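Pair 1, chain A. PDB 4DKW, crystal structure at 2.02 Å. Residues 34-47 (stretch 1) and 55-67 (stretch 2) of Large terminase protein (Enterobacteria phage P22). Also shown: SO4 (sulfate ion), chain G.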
# COMPACT_ATOMS: atom_id res chain seq x y z
N PHE A 34 1.99 -6.48 -7.23
CA PHE A 34 2.45 -7.75 -7.77
C PHE A 34 3.90 -7.64 -8.21
O PHE A 34 4.37 -6.55 -8.56
CB PHE A 34 1.55 -8.22 -8.92
CG PHE A 34 0.11 -8.36 -8.54
CD1 PHE A 34 -0.28 -9.31 -7.62
CD2 PHE A 34 -0.85 -7.55 -9.12
CE1 PHE A 34 -1.61 -9.44 -7.27
CE2 PHE A 34 -2.18 -7.69 -8.78
CZ PHE A 34 -2.56 -8.63 -7.85
N GLY A 35 4.61 -8.77 -8.18
CA GLY A 35 6.00 -8.80 -8.60
C GLY A 35 6.70 -10.14 -8.42
O GLY A 35 6.56 -10.79 -7.38
N TRP A 36 7.45 -10.55 -9.44
CA TRP A 36 8.28 -11.75 -9.32
C TRP A 36 9.78 -11.41 -9.31
O TRP A 36 10.47 -11.62 -8.30
CB TRP A 36 7.96 -12.76 -10.43
CG TRP A 36 8.77 -14.01 -10.28
CD1 TRP A 36 9.95 -14.31 -10.90
CD2 TRP A 36 8.49 -15.11 -9.41
NE1 TRP A 36 10.41 -15.53 -10.48
CE2 TRP A 36 9.53 -16.04 -9.56
CE3 TRP A 36 7.45 -15.39 -8.51
CZ2 TRP A 36 9.56 -17.24 -8.85
CZ3 TRP A 36 7.49 -16.59 -7.81
CH2 TRP A 36 8.54 -17.50 -7.99
N ASN A 37 10.28 -10.88 -10.42
CA ASN A 37 11.66 -10.40 -10.47
C ASN A 37 11.84 -9.17 -9.60
O ASN A 37 12.84 -9.03 -8.89
CB ASN A 37 12.08 -10.10 -11.91
CG ASN A 37 12.12 -11.34 -12.78
OD1 ASN A 37 12.49 -12.43 -12.32
ND2 ASN A 37 11.73 -11.19 -14.05
N HIS A 38 10.87 -8.26 -9.69
CA HIS A 38 10.75 -7.15 -8.76
C HIS A 38 10.09 -7.66 -7.50
O HIS A 38 9.36 -8.66 -7.54
CB HIS A 38 9.90 -6.02 -9.37
CG HIS A 38 10.49 -5.41 -10.60
ND1 HIS A 38 10.31 -5.95 -11.86
CD2 HIS A 38 11.26 -4.31 -10.77
CE1 HIS A 38 10.93 -5.20 -12.75
NE2 HIS A 38 11.52 -4.20 -12.12
N PRO A 39 10.34 -7.00 -6.36
CA PRO A 39 9.65 -7.45 -5.15
C PRO A 39 8.13 -7.27 -5.26
O PRO A 39 7.67 -6.31 -5.86
CB PRO A 39 10.20 -6.52 -4.06
CG PRO A 39 11.52 -6.07 -4.60
CD PRO A 39 11.33 -5.95 -6.09
N GLN A 40 7.37 -8.20 -4.71
CA GLN A 40 5.97 -7.90 -4.43
C GLN A 40 5.87 -7.26 -3.04
O GLN A 40 6.78 -7.39 -2.21
CB GLN A 40 5.12 -9.17 -4.51
CG GLN A 40 5.40 -10.20 -3.42
CD GLN A 40 4.43 -11.37 -3.48
OE1 GLN A 40 3.25 -11.22 -3.18
NE2 GLN A 40 4.93 -12.53 -3.90
N ALA A 41 4.76 -6.57 -2.79
CA ALA A 41 4.50 -6.03 -1.45
C ALA A 41 3.06 -6.28 -1.04
O ALA A 41 2.13 -6.14 -1.84
CB ALA A 41 4.82 -4.53 -1.39
N HIS A 42 2.86 -6.68 0.22
CA HIS A 42 1.53 -6.71 0.80
C HIS A 42 1.54 -5.84 2.06
O HIS A 42 2.39 -6.05 2.93
CB HIS A 42 1.11 -8.14 1.15
CG HIS A 42 -0.35 -8.28 1.45
ND1 HIS A 42 -1.28 -8.53 0.47
CD2 HIS A 42 -1.03 -8.17 2.61
CE1 HIS A 42 -2.48 -8.58 1.02
NE2 HIS A 42 -2.36 -8.37 2.32
N ILE A 43 0.63 -4.88 2.14
CA ILE A 43 0.62 -3.94 3.26
C ILE A 43 -0.73 -3.94 3.96
O ILE A 43 -1.72 -4.42 3.42
CB ILE A 43 0.95 -2.48 2.83
CG1 ILE A 43 -0.11 -1.92 1.87
CG2 ILE A 43 2.35 -2.43 2.18
CD1 ILE A 43 -1.31 -1.16 2.52
N GLN A 44 -0.75 -3.39 5.17
CA GLN A 44 -2.00 -3.18 5.88
C GLN A 44 -2.03 -1.75 6.41
O GLN A 44 -1.09 -1.29 7.05
CB GLN A 44 -2.21 -4.18 7.02
CG GLN A 44 -3.54 -3.99 7.75
CD GLN A 44 -3.86 -5.13 8.70
OE1 GLN A 44 -3.71 -5.00 9.92
NE2 GLN A 44 -4.28 -6.26 8.15
N LEU A 45 -3.13 -1.07 6.12
CA LEU A 45 -3.30 0.30 6.50
C LEU A 45 -4.46 0.38 7.48
O LEU A 45 -5.49 -0.27 7.27
CB LEU A 45 -3.61 1.08 5.22
CG LEU A 45 -3.58 2.60 5.13
CD1 LEU A 45 -2.19 3.15 5.48
CD2 LEU A 45 -3.98 2.97 3.72
N TRP A 46 -4.30 1.14 8.56
CA TRP A 46 -5.41 1.38 9.47
C TRP A 46 -5.86 2.81 9.30
O TRP A 46 -5.03 3.70 9.09
CB TRP A 46 -4.99 1.15 10.92
CG TRP A 46 -4.53 -0.23 11.22
CD1 TRP A 46 -4.62 -1.32 10.41
CD2 TRP A 46 -3.89 -0.67 12.43
NE1 TRP A 46 -4.09 -2.42 11.04
CE2 TRP A 46 -3.64 -2.05 12.28
CE3 TRP A 46 -3.53 -0.03 13.62
CZ2 TRP A 46 -3.01 -2.80 13.28
CZ3 TRP A 46 -2.92 -0.78 14.62
CH2 TRP A 46 -2.66 -2.15 14.44
N TRP A 47 -7.17 3.02 9.36
CA TRP A 47 -7.77 4.34 9.19
C TRP A 47 -8.66 4.68 10.39
O TRP A 47 -9.69 4.04 10.63
CB TRP A 47 -8.58 4.40 7.89
CG TRP A 47 -9.07 5.77 7.53
CD1 TRP A 47 -8.65 6.96 8.05
CD2 TRP A 47 -10.07 6.09 6.55
NE1 TRP A 47 -9.33 8.00 7.47
CE2 TRP A 47 -10.20 7.50 6.55
CE3 TRP A 47 -10.85 5.33 5.69
CZ2 TRP A 47 -11.10 8.16 5.69
CZ3 TRP A 47 -11.74 5.98 4.85
CH2 TRP A 47 -11.86 7.38 4.85
N TYR A 55 -2.56 4.86 9.49
CA TYR A 55 -1.40 4.17 10.05
C TYR A 55 -1.03 3.02 9.14
O TYR A 55 -1.83 2.11 8.92
CB TYR A 55 -1.70 3.62 11.45
CG TYR A 55 -2.14 4.68 12.45
CD1 TYR A 55 -1.20 5.32 13.25
CD2 TYR A 55 -3.48 5.03 12.58
CE1 TYR A 55 -1.58 6.28 14.17
CE2 TYR A 55 -3.87 6.01 13.49
CZ TYR A 55 -2.91 6.62 14.29
OH TYR A 55 -3.26 7.58 15.21
N LEU A 56 0.18 3.06 8.58
CA LEU A 56 0.69 1.93 7.84
C LEU A 56 1.21 0.95 8.90
O LEU A 56 2.27 1.17 9.48
CB LEU A 56 1.80 2.37 6.89
CG LEU A 56 2.35 1.25 6.00
CD1 LEU A 56 1.23 0.65 5.16
CD2 LEU A 56 3.45 1.80 5.13
N ALA A 57 0.44 -0.10 9.17
CA ALA A 57 0.68 -0.96 10.33
C ALA A 57 1.46 -2.25 10.03
O ALA A 57 2.14 -2.77 10.90
CB ALA A 57 -0.64 -1.28 11.01
N ARG A 58 1.33 -2.78 8.81
CA ARG A 58 2.04 -4.00 8.45
C ARG A 58 2.60 -3.87 7.04
O ARG A 58 1.94 -3.34 6.16
CB ARG A 58 1.11 -5.22 8.50
CG ARG A 58 0.31 -5.39 9.79
CD ARG A 58 1.15 -6.01 10.86
NE ARG A 58 0.35 -6.40 12.02
CZ ARG A 58 0.14 -5.64 13.09
NH1 ARG A 58 0.66 -4.42 13.16
NH2 ARG A 58 -0.60 -6.10 14.09
N VAL A 59 3.83 -4.36 6.84
CA VAL A 59 4.50 -4.34 5.55
C VAL A 59 5.28 -5.62 5.33
O VAL A 59 6.02 -6.06 6.21
CB VAL A 59 5.47 -3.15 5.42
CG1 VAL A 59 6.43 -3.37 4.28
CG2 VAL A 59 4.71 -1.84 5.25
N TRP A 60 5.09 -6.23 4.16
CA TRP A 60 5.87 -7.40 3.76
C TRP A 60 6.31 -7.19 2.31
O TRP A 60 5.49 -6.88 1.45
CB TRP A 60 5.05 -8.68 3.92
CG TRP A 60 5.75 -9.94 3.46
CD1 TRP A 60 6.67 -10.68 4.15
CD2 TRP A 60 5.57 -10.62 2.20
NE1 TRP A 60 7.08 -11.77 3.40
CE2 TRP A 60 6.41 -11.75 2.21
CE3 TRP A 60 4.77 -10.38 1.07
CZ2 TRP A 60 6.48 -12.64 1.13
CZ3 TRP A 60 4.84 -11.25 0.00
CH2 TRP A 60 5.69 -12.37 0.04
N LYS A 61 7.60 -7.36 2.06
CA LYS A 61 8.15 -7.14 0.73
C LYS A 61 9.14 -8.25 0.40
O LYS A 61 10.05 -8.53 1.19
CB LYS A 61 8.86 -5.79 0.69
CG LYS A 61 9.53 -5.45 -0.62
CD LYS A 61 10.15 -4.06 -0.56
CE LYS A 61 10.89 -3.75 -1.85
NZ LYS A 61 11.32 -2.33 -1.88
N LYS A 62 8.97 -8.89 -0.76
CA LYS A 62 9.82 -10.01 -1.12
C LYS A 62 9.82 -10.33 -2.62
O LYS A 62 8.78 -10.33 -3.27
CB LYS A 62 9.43 -11.27 -0.33
CG LYS A 62 10.64 -12.08 0.13
CD LYS A 62 10.24 -13.40 0.73
CE LYS A 62 11.44 -14.09 1.36
NZ LYS A 62 12.52 -14.38 0.37
N SER A 63 11.02 -10.61 -3.15
CA SER A 63 11.18 -11.05 -4.53
C SER A 63 10.95 -12.55 -4.67
O SER A 63 11.16 -13.32 -3.72
CB SER A 63 12.59 -10.73 -5.04
OG SER A 63 12.83 -9.33 -5.10
N GLU A 64 10.53 -12.96 -5.86
CA GLU A 64 10.44 -14.37 -6.22
C GLU A 64 9.65 -15.23 -5.24
O GLU A 64 10.09 -16.31 -4.85
CB GLU A 64 11.84 -14.95 -6.46
CG GLU A 64 12.57 -14.29 -7.61
CD GLU A 64 14.01 -14.73 -7.73
OE1 GLU A 64 14.50 -15.44 -6.82
OE2 GLU A 64 14.66 -14.36 -8.73
N ASN A 65 8.49 -14.73 -4.84
CA ASN A 65 7.53 -15.50 -4.05
C ASN A 65 6.20 -15.64 -4.79
O ASN A 65 5.73 -14.71 -5.45
CB ASN A 65 7.29 -14.86 -2.68
CG ASN A 65 8.25 -15.38 -1.61
OD1 ASN A 65 9.39 -15.76 -1.90
ND2 ASN A 65 7.78 -15.41 -0.36
N THR A 66 5.61 -16.82 -4.70
CA THR A 66 4.30 -17.05 -5.28
C THR A 66 3.23 -16.45 -4.39
O THR A 66 3.52 -15.97 -3.29
CB THR A 66 4.03 -18.56 -5.45
OG1 THR A 66 3.99 -19.18 -4.16
CG2 THR A 66 5.12 -19.20 -6.28
N ALA A 67 1.98 -16.49 -4.85
CA ALA A 67 0.86 -16.02 -4.05
C ALA A 67 0.66 -16.90 -2.81
O ALA A 67 0.31 -16.40 -1.74
CB ALA A 67 -0.42 -15.96 -4.89
S SO4 G . 13.92 -7.95 -1.23
O1 SO4 G . 13.63 -6.52 -1.31
O2 SO4 G . 13.67 -8.42 0.13
O3 SO4 G . 13.07 -8.67 -2.16
O4 SO4 G . 15.32 -8.18 -1.57
O HOH W 1 7.60 -12.13 -4.83

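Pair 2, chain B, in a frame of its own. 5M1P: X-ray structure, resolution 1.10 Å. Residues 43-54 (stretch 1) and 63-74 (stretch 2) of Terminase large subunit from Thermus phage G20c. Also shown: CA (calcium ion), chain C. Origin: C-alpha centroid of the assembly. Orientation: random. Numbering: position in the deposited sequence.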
# COMPACT_ATOMS: atom_id res chain seq x y z
N PHE B 43 3.60 -4.13 -6.28
CA PHE B 43 4.91 -4.46 -6.83
C PHE B 43 5.43 -3.41 -7.79
O PHE B 43 4.66 -2.58 -8.28
CB PHE B 43 4.88 -5.85 -7.48
CG PHE B 43 4.75 -6.94 -6.47
CD1 PHE B 43 5.86 -7.40 -5.79
CD2 PHE B 43 3.50 -7.44 -6.14
CE1 PHE B 43 5.73 -8.39 -4.83
CE2 PHE B 43 3.37 -8.43 -5.18
CZ PHE B 43 4.49 -8.90 -4.53
N GLY B 44 6.74 -3.43 -7.98
CA GLY B 44 7.42 -2.63 -8.99
C GLY B 44 7.44 -3.49 -10.23
O GLY B 44 8.36 -4.27 -10.45
N LYS B 45 6.37 -3.37 -11.01
CA LYS B 45 6.17 -4.23 -12.18
C LYS B 45 7.25 -3.99 -13.23
O LYS B 45 7.84 -4.93 -13.74
CB LYS B 45 4.78 -4.04 -12.78
N ASN B 46 7.51 -2.72 -13.55
CA ASN B 46 8.62 -2.34 -14.43
C ASN B 46 9.43 -1.19 -13.79
O ASN B 46 10.16 -1.45 -12.83
CB ASN B 46 8.11 -2.03 -15.84
CG ASN B 46 9.24 -1.73 -16.81
OD1 ASN B 46 10.21 -2.48 -16.90
ND2 ASN B 46 9.13 -0.61 -17.53
N GLN B 47 9.31 0.05 -14.27
CA GLN B 47 10.07 1.19 -13.71
C GLN B 47 9.29 1.88 -12.59
O GLN B 47 9.82 2.79 -11.93
CB GLN B 47 10.40 2.21 -14.80
N ASP B 48 8.03 1.48 -12.41
CA ASP B 48 7.21 1.98 -11.31
C ASP B 48 7.75 1.54 -9.95
O ASP B 48 8.53 0.60 -9.84
CB ASP B 48 5.76 1.53 -11.47
CG ASP B 48 5.60 0.02 -11.54
OD1 ASP B 48 5.98 -0.57 -12.56
OD2 ASP B 48 5.08 -0.57 -10.57
N TYR B 49 7.29 2.23 -8.92
CA TYR B 49 7.70 1.91 -7.56
C TYR B 49 7.03 0.64 -7.04
O TYR B 49 5.89 0.30 -7.42
CB TYR B 49 7.37 3.07 -6.60
CG TYR B 49 8.15 4.33 -6.88
CD1 TYR B 49 7.67 5.29 -7.77
CD2 TYR B 49 9.38 4.58 -6.27
CE1 TYR B 49 8.39 6.43 -8.06
CE2 TYR B 49 10.10 5.74 -6.55
CZ TYR B 49 9.60 6.65 -7.44
OH TYR B 49 10.30 7.81 -7.73
N SER B 50 7.75 -0.04 -6.17
CA SER B 50 7.19 -1.06 -5.30
C SER B 50 7.00 -0.42 -3.95
O SER B 50 7.88 0.30 -3.50
CB SER B 50 8.15 -2.24 -5.17
OG SER B 50 9.46 -1.83 -4.77
N VAL B 51 5.85 -0.68 -3.33
CA VAL B 51 5.56 -0.16 -2.00
C VAL B 51 4.95 -1.25 -1.14
O VAL B 51 3.92 -1.85 -1.49
CB VAL B 51 4.60 1.03 -2.05
CG1 VAL B 51 4.41 1.62 -0.66
CG2 VAL B 51 5.13 2.08 -3.00
N PHE B 52 5.57 -1.46 0.02
CA PHE B 52 5.13 -2.46 0.98
C PHE B 52 4.78 -1.73 2.27
O PHE B 52 5.64 -1.09 2.85
CB PHE B 52 6.23 -3.50 1.25
CG PHE B 52 6.83 -4.12 0.01
CD1 PHE B 52 6.06 -4.38 -1.11
CD2 PHE B 52 8.18 -4.47 -0.01
CE1 PHE B 52 6.61 -4.95 -2.25
CE2 PHE B 52 8.73 -5.05 -1.14
CZ PHE B 52 7.95 -5.28 -2.26
N SER B 53 3.51 -1.83 2.68
CA SER B 53 3.01 -1.09 3.84
C SER B 53 2.64 -2.07 4.94
O SER B 53 1.67 -2.81 4.81
CB SER B 53 1.79 -0.27 3.44
OG SER B 53 2.14 0.72 2.48
N VAL B 54 3.38 -2.03 6.04
CA VAL B 54 3.15 -2.90 7.18
C VAL B 54 2.15 -2.23 8.12
O VAL B 54 2.44 -1.17 8.69
CB VAL B 54 4.46 -3.18 7.95
CG1 VAL B 54 4.21 -4.18 9.06
CG2 VAL B 54 5.56 -3.70 7.03
N ALA B 63 3.20 0.60 10.67
CA ALA B 63 4.42 0.43 11.47
C ALA B 63 5.68 0.66 10.64
O ALA B 63 6.71 1.07 11.17
CB ALA B 63 4.46 -0.97 12.07
N CYS B 64 5.61 0.37 9.34
CA CYS B 64 6.77 0.46 8.47
C CYS B 64 6.27 0.55 7.03
O CYS B 64 5.27 -0.09 6.69
CB CYS B 64 7.62 -0.81 8.64
SG CYS B 64 9.16 -0.77 7.72
N LEU B 65 6.93 1.37 6.22
CA LEU B 65 6.61 1.44 4.80
C LEU B 65 7.91 1.40 4.03
O LEU B 65 8.80 2.19 4.29
CB LEU B 65 5.84 2.73 4.52
CG LEU B 65 5.35 2.86 3.06
CD1 LEU B 65 3.99 3.52 3.04
CD2 LEU B 65 6.33 3.59 2.17
N GLU B 66 8.02 0.45 3.09
CA GLU B 66 9.22 0.31 2.27
C GLU B 66 8.84 0.64 0.85
O GLU B 66 7.82 0.17 0.35
CB GLU B 66 9.79 -1.11 2.37
CG GLU B 66 11.12 -1.26 1.64
CD GLU B 66 11.92 -2.47 2.06
OE1 GLU B 66 11.38 -3.35 2.76
OE2 GLU B 66 13.12 -2.52 1.72
N ARG B 67 9.67 1.47 0.22
CA ARG B 67 9.39 1.94 -1.13
C ARG B 67 10.68 2.04 -1.92
O ARG B 67 11.68 2.56 -1.44
CB ARG B 67 8.72 3.31 -1.07
CG ARG B 67 8.47 3.96 -2.42
CD ARG B 67 7.43 5.05 -2.29
NE ARG B 67 7.06 5.74 -3.52
CZ ARG B 67 7.65 6.82 -4.03
NH1 ARG B 67 8.74 7.35 -3.46
NH2 ARG B 67 7.15 7.38 -5.13
N MET B 68 10.68 1.52 -3.14
CA MET B 68 11.81 1.77 -4.03
C MET B 68 11.35 1.57 -5.46
O MET B 68 10.23 1.16 -5.70
CB MET B 68 13.01 0.87 -3.70
CG MET B 68 12.76 -0.62 -3.85
SD MET B 68 11.58 -1.32 -2.69
CE MET B 68 11.76 -3.05 -3.15
N ASN B 69 12.20 1.93 -6.40
CA ASN B 69 11.98 1.54 -7.78
C ASN B 69 13.26 0.99 -8.34
O ASN B 69 14.35 1.23 -7.82
CB ASN B 69 11.38 2.68 -8.63
CG ASN B 69 12.42 3.68 -9.11
OD1 ASN B 69 13.37 3.99 -8.40
ND2 ASN B 69 12.22 4.21 -10.32
N GLY B 70 13.11 0.23 -9.41
CA GLY B 70 14.22 -0.43 -10.04
C GLY B 70 14.79 -1.63 -9.30
O GLY B 70 15.81 -2.16 -9.73
N ALA B 71 14.15 -2.07 -8.21
CA ALA B 71 14.57 -3.30 -7.52
C ALA B 71 14.20 -4.48 -8.41
O ALA B 71 13.13 -4.48 -9.02
CB ALA B 71 13.87 -3.41 -6.17
N THR B 72 15.07 -5.48 -8.49
CA THR B 72 14.75 -6.67 -9.30
C THR B 72 13.53 -7.35 -8.70
O THR B 72 13.23 -7.20 -7.51
CB THR B 72 15.91 -7.70 -9.37
OG1 THR B 72 16.12 -8.27 -8.08
CG2 THR B 72 17.21 -7.08 -9.88
N TRP B 73 12.81 -8.11 -9.52
CA TRP B 73 11.64 -8.82 -9.03
C TRP B 73 11.98 -9.73 -7.86
O TRP B 73 11.25 -9.74 -6.86
CB TRP B 73 10.99 -9.65 -10.13
CG TRP B 73 10.31 -8.83 -11.19
CD1 TRP B 73 9.77 -7.58 -11.06
CD2 TRP B 73 10.08 -9.22 -12.54
NE1 TRP B 73 9.22 -7.17 -12.24
CE2 TRP B 73 9.40 -8.16 -13.17
CE3 TRP B 73 10.38 -10.36 -13.28
CZ2 TRP B 73 9.02 -8.20 -14.51
CZ3 TRP B 73 10.00 -10.41 -14.62
CH2 TRP B 73 9.32 -9.33 -15.22
N SER B 74 13.08 -10.46 -7.96
CA SER B 74 13.50 -11.33 -6.87
C SER B 74 13.83 -10.54 -5.60
O SER B 74 13.50 -10.96 -4.49
CB SER B 74 14.68 -12.21 -7.28
OG SER B 74 14.84 -13.27 -6.35
CA CA C . 3.95 -0.31 -8.49
O HOH W 2 10.45 -1.25 -9.83
O HOH W 3 11.19 -1.66 -7.23
O HOH W 4 8.88 -1.96 -1.79
O HOH W 5 2.09 -0.32 -9.89

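Both pairs are antiparallel strand pairs preceded in stretch 1 and followed in stretch 2 by loops. The N, CA and C atoms of 14 central residues superpose with an RMSD of 0.6 Å, and the strand axes approach to 4.6 Å at 146° in pair 1 and 4.5 Å at 169° in pair 2. The register is shared. His42(A) N donates to Trp60(A) O at 2.9 Å, and at the matching positions Phe52(B) N donates to Glu66(B) O at 2.8 Å; one rung on, Gln40(A) N to Lys62(A) O (2.9 Å) corresponds to Ser50(B) N to Met68(B) O (2.8 Å). At the other end, Ala57(A) N to Gln44(A) O and Ala63(B) N to Val54(B) O measure 2.9 and 2.8 Å respectively. In pair 1 this belongs to a beta bulge: Gln44(A) O also accepts a weak bond from Arg58(A) N at 3.3 Å, and the register shifts by one before Leu45(A).

The side chains fill this frame differently. Ala41(A) and Val51(B) match, as do Lys61(A) and Arg67(B). The extended, all-t Lys61(A) brings CE to 3.6 Å from Pro39(A) CB, an aliphatic contact. At the Pro39(A) position pair 2 has Tyr49(B), and the guanidinium of Arg67(B) lies flat on its ring, centres 3.6 Å apart and planes at 14°. Asn69(B) CB covers the opposite ring face, 4.0 Å from the centroid, so the tyrosine is sandwiched.

On the face carrying Gln40(A) and Trp60(A), Gln40(A) CD meets the tryptophan ring edge, 3.5 Å from Trp60(A) CZ3. The matching Ser50(B) is shorter; its OG lies 3.0 Å from Met68(B) SD, while Met68(B) CE reaches 4.1 Å from Phe52(B) CE2. On the other face, with Ala41(A) and Lys61(A), Ile43(A) packs CG2 against Val59(A) CG2 at 3.9 Å; on the matching face Ser53(B) places OG 3.4 Å from Leu65(B) CD1.

Beyond the strands, unmatched tryptophans from different stretches make cross-stretch contacts. In pair 1, Trp36(A) of stretch 1 receives Glu64(A) CA over its six-membered ring, 3.7 Å from the centroid and 6° off the normal, while Glu64(A) N donates to Trp36(A) O at 2.8 Å. In pair 2, Trp73(B) of stretch 2 donates NE1 to Lys45(B) O at 3.0 Å. Gly70(B), matching Glu64(A), has its N bonded to water 2 at 3.1 Å, and that water donates to Asp48(B) O at 2.7 Å. Calcium is also bound here, by Phe43(B) O and Asp48(B) OD2, each at 2.4 Å, and Tyr49(B) O at 2.3 Å.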